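Long-range contact in uncharacterized protein (PDB 4OBM), which is of unknown function but belongs to the LytR-CpsA-Psr family and so probably acts in cell-envelope assembly or its regulation: residues Tyr46-Tyr58 with Thr219-Pro233. Sequence-based numbering, arbitrary orientation.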
# COMPACT_ATOMS: atom_id res chain seq x y z
N TYR A 46 -3.83 4.99 7.01
CA TYR A 46 -3.41 6.26 7.59
C TYR A 46 -3.91 6.34 9.03
O TYR A 46 -5.12 6.26 9.27
CB TYR A 46 -3.94 7.44 6.76
CG TYR A 46 -3.73 8.80 7.39
CD1 TYR A 46 -2.45 9.27 7.70
CD2 TYR A 46 -4.81 9.64 7.67
CE1 TYR A 46 -2.26 10.52 8.27
CE2 TYR A 46 -4.63 10.90 8.24
CZ TYR A 46 -3.35 11.34 8.52
OH TYR A 46 -3.16 12.57 9.09
N ILE A 47 -2.98 6.45 9.98
CA ILE A 47 -3.31 6.63 11.40
C ILE A 47 -2.97 8.08 11.74
O ILE A 47 -1.80 8.40 11.94
CB ILE A 47 -2.63 5.61 12.36
CG1 ILE A 47 -2.56 4.17 11.77
CG2 ILE A 47 -3.25 5.67 13.78
CD1 ILE A 47 -3.76 3.25 11.95
N ALA A 48 -3.99 8.96 11.74
CA ALA A 48 -3.85 10.40 11.97
C ALA A 48 -3.20 10.73 13.31
O ALA A 48 -2.38 11.64 13.35
CB ALA A 48 -5.19 11.09 11.86
N LYS A 49 -3.54 10.00 14.39
CA LYS A 49 -2.98 10.22 15.74
C LYS A 49 -1.44 10.04 15.73
O LYS A 49 -0.74 10.82 16.38
CB LYS A 49 -3.62 9.25 16.76
CG LYS A 49 -3.42 9.66 18.21
CD LYS A 49 -3.76 8.53 19.18
CE LYS A 49 -2.54 7.75 19.63
NZ LYS A 49 -2.90 6.65 20.57
N ASN A 50 -0.94 9.04 14.97
CA ASN A 50 0.47 8.70 14.87
C ASN A 50 1.18 9.37 13.68
O ASN A 50 2.40 9.21 13.53
CB ASN A 50 0.63 7.18 14.77
CG ASN A 50 0.50 6.47 16.09
OD1 ASN A 50 -0.58 6.38 16.67
ND2 ASN A 50 1.60 5.91 16.57
N ASN A 51 0.44 10.14 12.84
CA ASN A 51 0.96 10.81 11.64
C ASN A 51 1.77 9.81 10.80
O ASN A 51 2.90 10.09 10.38
CB ASN A 51 1.80 12.07 11.99
CG ASN A 51 1.01 13.21 12.56
OD1 ASN A 51 1.16 13.57 13.73
ND2 ASN A 51 0.17 13.83 11.75
N THR A 52 1.21 8.60 10.62
CA THR A 52 1.88 7.54 9.88
C THR A 52 0.92 6.86 8.91
O THR A 52 -0.31 6.91 9.07
CB THR A 52 2.58 6.52 10.84
OG1 THR A 52 3.59 5.82 10.11
CG2 THR A 52 1.61 5.52 11.48
N PHE A 53 1.51 6.23 7.90
CA PHE A 53 0.86 5.42 6.88
C PHE A 53 1.41 4.00 7.06
O PHE A 53 2.62 3.82 7.01
CB PHE A 53 1.13 5.99 5.48
CG PHE A 53 0.49 7.34 5.23
CD1 PHE A 53 -0.80 7.43 4.72
CD2 PHE A 53 1.19 8.52 5.49
CE1 PHE A 53 -1.39 8.68 4.46
CE2 PHE A 53 0.59 9.77 5.26
CZ PHE A 53 -0.69 9.84 4.73
N VAL A 54 0.54 3.02 7.37
CA VAL A 54 0.95 1.62 7.62
C VAL A 54 0.66 0.80 6.36
O VAL A 54 -0.49 0.74 5.91
CB VAL A 54 0.28 1.01 8.88
CG1 VAL A 54 0.78 -0.41 9.15
CG2 VAL A 54 0.49 1.90 10.10
N LEU A 55 1.68 0.16 5.81
CA LEU A 55 1.49 -0.69 4.64
C LEU A 55 1.45 -2.14 5.04
O LEU A 55 2.22 -2.53 5.91
CB LEU A 55 2.58 -0.47 3.57
CG LEU A 55 2.84 0.96 3.09
CD1 LEU A 55 4.28 1.10 2.61
CD2 LEU A 55 1.88 1.34 1.98
N MSE A 56 0.56 -2.93 4.44
CA MSE A 56 0.45 -4.37 4.68
C MSE A 56 0.35 -5.10 3.38
O MSE A 56 -0.74 -5.12 2.80
CB MSE A 56 -0.75 -4.75 5.58
CG MSE A 56 -0.41 -4.62 7.01
SE MSE A 56 -1.82 -5.13 8.16
CE MSE A 56 -1.89 -6.94 7.90
N PRO A 57 1.44 -5.74 2.91
CA PRO A 57 1.36 -6.47 1.65
C PRO A 57 0.91 -7.92 1.89
O PRO A 57 1.02 -8.45 3.00
CB PRO A 57 2.79 -6.39 1.11
CG PRO A 57 3.63 -6.37 2.35
CD PRO A 57 2.80 -5.84 3.50
N TYR A 58 0.38 -8.55 0.86
CA TYR A 58 -0.15 -9.92 0.89
C TYR A 58 0.25 -10.62 -0.38
O TYR A 58 0.16 -10.00 -1.44
CB TYR A 58 -1.69 -9.89 0.99
CG TYR A 58 -2.23 -9.32 2.28
CD1 TYR A 58 -2.47 -7.96 2.41
CD2 TYR A 58 -2.56 -10.15 3.34
CE1 TYR A 58 -2.93 -7.42 3.61
CE2 TYR A 58 -3.07 -9.63 4.53
CZ TYR A 58 -3.23 -8.26 4.66
OH TYR A 58 -3.80 -7.76 5.80
N THR A 219 -0.02 15.82 8.17
CA THR A 219 0.92 14.73 8.50
C THR A 219 2.24 14.84 7.72
O THR A 219 3.30 14.58 8.29
CB THR A 219 0.22 13.37 8.28
OG1 THR A 219 -0.64 13.12 9.39
CG2 THR A 219 1.18 12.19 8.14
N LEU A 220 2.17 15.18 6.42
CA LEU A 220 3.35 15.28 5.56
C LEU A 220 4.12 16.60 5.77
O LEU A 220 5.30 16.67 5.42
CB LEU A 220 2.95 15.15 4.08
CG LEU A 220 2.23 13.88 3.64
CD1 LEU A 220 1.68 14.04 2.24
CD2 LEU A 220 3.15 12.66 3.73
N SER A 221 3.46 17.63 6.34
CA SER A 221 4.08 18.93 6.65
C SER A 221 4.81 18.90 8.02
O SER A 221 5.38 19.92 8.44
CB SER A 221 3.03 20.03 6.63
OG SER A 221 2.15 19.92 7.73
N GLN A 222 4.81 17.73 8.71
CA GLN A 222 5.51 17.57 9.99
C GLN A 222 7.01 17.35 9.73
O GLN A 222 7.40 16.91 8.64
CB GLN A 222 4.91 16.41 10.82
CG GLN A 222 3.41 16.55 11.15
CD GLN A 222 3.08 17.81 11.93
OE1 GLN A 222 3.49 17.97 13.09
NE2 GLN A 222 2.35 18.72 11.31
N ASN A 223 7.84 17.70 10.70
CA ASN A 223 9.29 17.58 10.60
C ASN A 223 9.70 16.12 10.84
O ASN A 223 10.32 15.81 11.86
CB ASN A 223 9.98 18.54 11.60
CG ASN A 223 11.44 18.79 11.30
OD1 ASN A 223 11.84 18.99 10.14
ND2 ASN A 223 12.25 18.84 12.34
N LYS A 224 9.34 15.24 9.91
CA LYS A 224 9.63 13.81 10.02
C LYS A 224 10.46 13.31 8.86
O LYS A 224 10.25 13.72 7.72
CB LYS A 224 8.32 13.00 10.09
CG LYS A 224 7.69 12.90 11.47
CD LYS A 224 6.41 12.06 11.44
CE LYS A 224 6.51 10.80 12.26
NZ LYS A 224 5.37 9.87 11.99
N SER A 225 11.40 12.40 9.16
CA SER A 225 12.21 11.74 8.13
C SER A 225 11.38 10.63 7.50
O SER A 225 11.62 10.25 6.35
CB SER A 225 13.49 11.18 8.73
OG SER A 225 14.30 12.25 9.19
N SER A 226 10.38 10.13 8.26
CA SER A 226 9.50 9.07 7.80
C SER A 226 8.06 9.23 8.30
O SER A 226 7.82 9.54 9.47
CB SER A 226 10.03 7.71 8.21
OG SER A 226 9.28 6.66 7.63
N VAL A 227 7.11 8.97 7.39
CA VAL A 227 5.67 8.96 7.67
C VAL A 227 5.13 7.54 7.37
O VAL A 227 3.93 7.34 7.22
CB VAL A 227 4.89 10.07 6.91
CG1 VAL A 227 5.29 11.46 7.39
CG2 VAL A 227 5.04 9.92 5.39
N THR A 228 6.03 6.56 7.29
CA THR A 228 5.59 5.21 6.98
C THR A 228 6.07 4.17 7.99
O THR A 228 6.98 4.40 8.79
CB THR A 228 5.98 4.79 5.53
OG1 THR A 228 7.37 5.01 5.29
CG2 THR A 228 5.16 5.50 4.49
N ASP A 229 5.37 3.04 7.95
CA ASP A 229 5.56 1.82 8.71
C ASP A 229 4.96 0.69 7.90
O ASP A 229 4.18 0.93 6.98
CB ASP A 229 4.91 1.92 10.09
CG ASP A 229 5.81 2.56 11.12
OD1 ASP A 229 6.70 1.85 11.65
OD2 ASP A 229 5.62 3.76 11.42
N PHE A 230 5.33 -0.54 8.23
CA PHE A 230 4.77 -1.70 7.57
C PHE A 230 4.78 -2.89 8.50
O PHE A 230 5.64 -3.00 9.37
CB PHE A 230 5.47 -2.03 6.23
CG PHE A 230 6.89 -2.54 6.29
CD1 PHE A 230 7.15 -3.89 6.54
CD2 PHE A 230 7.96 -1.71 6.00
CE1 PHE A 230 8.46 -4.37 6.57
CE2 PHE A 230 9.28 -2.19 6.03
CZ PHE A 230 9.52 -3.52 6.31
N TYR A 231 3.81 -3.78 8.29
CA TYR A 231 3.67 -5.07 8.93
C TYR A 231 3.57 -6.13 7.81
O TYR A 231 2.88 -5.90 6.81
CB TYR A 231 2.45 -5.13 9.87
CG TYR A 231 2.30 -6.51 10.47
CD1 TYR A 231 3.18 -6.97 11.44
CD2 TYR A 231 1.39 -7.42 9.94
CE1 TYR A 231 3.13 -8.28 11.90
CE2 TYR A 231 1.33 -8.74 10.39
CZ TYR A 231 2.20 -9.16 11.38
OH TYR A 231 2.15 -10.44 11.86
N ILE A 232 4.26 -7.27 7.98
CA ILE A 232 4.21 -8.32 6.96
C ILE A 232 3.40 -9.53 7.50
O ILE A 232 3.90 -10.30 8.32
CB ILE A 232 5.61 -8.74 6.41
CG1 ILE A 232 6.51 -7.50 6.09
CG2 ILE A 232 5.50 -9.73 5.23
CD1 ILE A 232 6.40 -6.89 4.66
N PRO A 233 2.16 -9.71 7.00
CA PRO A 233 1.36 -10.88 7.40
C PRO A 233 2.08 -12.20 7.04
O PRO A 233 2.51 -12.40 5.90
CB PRO A 233 0.05 -10.70 6.62
CG PRO A 233 0.03 -9.27 6.20
CD PRO A 233 1.45 -8.88 6.00
O HOH W 1 6.07 7.26 11.17
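Four backbone hydrogen bonds, from Phe53 N to Val227 O through Tyr231 N to Leu55 O, join strand 52-58 in parallel register, at 29° between short axes, to strand 228-230, an outermost strand of the mixed sheet, and the residues flanking it. Beyond this ladder, Thr219 at the end of helix 213-220 meets the G1 beta bulge in which Asn51 and Thr52 face Ile47. Thr219 OG1 lies at the edge of the Tyr46 ring, near its plane, 2.6 Å from Tyr46 OH; either hydroxyl could be the donor. Asn51 ND2 reaches Thr219 OG1 at 2.6 Å, with the acceptor almost in the amide plane and an N-H...O angle of 160°. With OG1 beside its own backbone N (chi1 -78°), Thr219 sends CG2 past the Asn51 backbone to Phe53 CE2, 3.8 Å away. A valine here would probably leave Tyr46 OH and Asn51 ND2 without their shared partner and the amide freer to turn. Lys224 NZ bonds Asn51 O at 3.0 Å from above the carbonyl plane, and a water links it to Thr52 OG1. Helix 164-181 packs against Leu55 and Phe230; on the other face helix 246-256 touches Met56, Tyr58 and Tyr231. There the selenomethionine Met56, its chain bent near the end, brings CE to the edge of the Tyr231 ring, while Pro233 CG sits over one face of Tyr58, 3.9 Å from the ring centroid, a CH-pi contact.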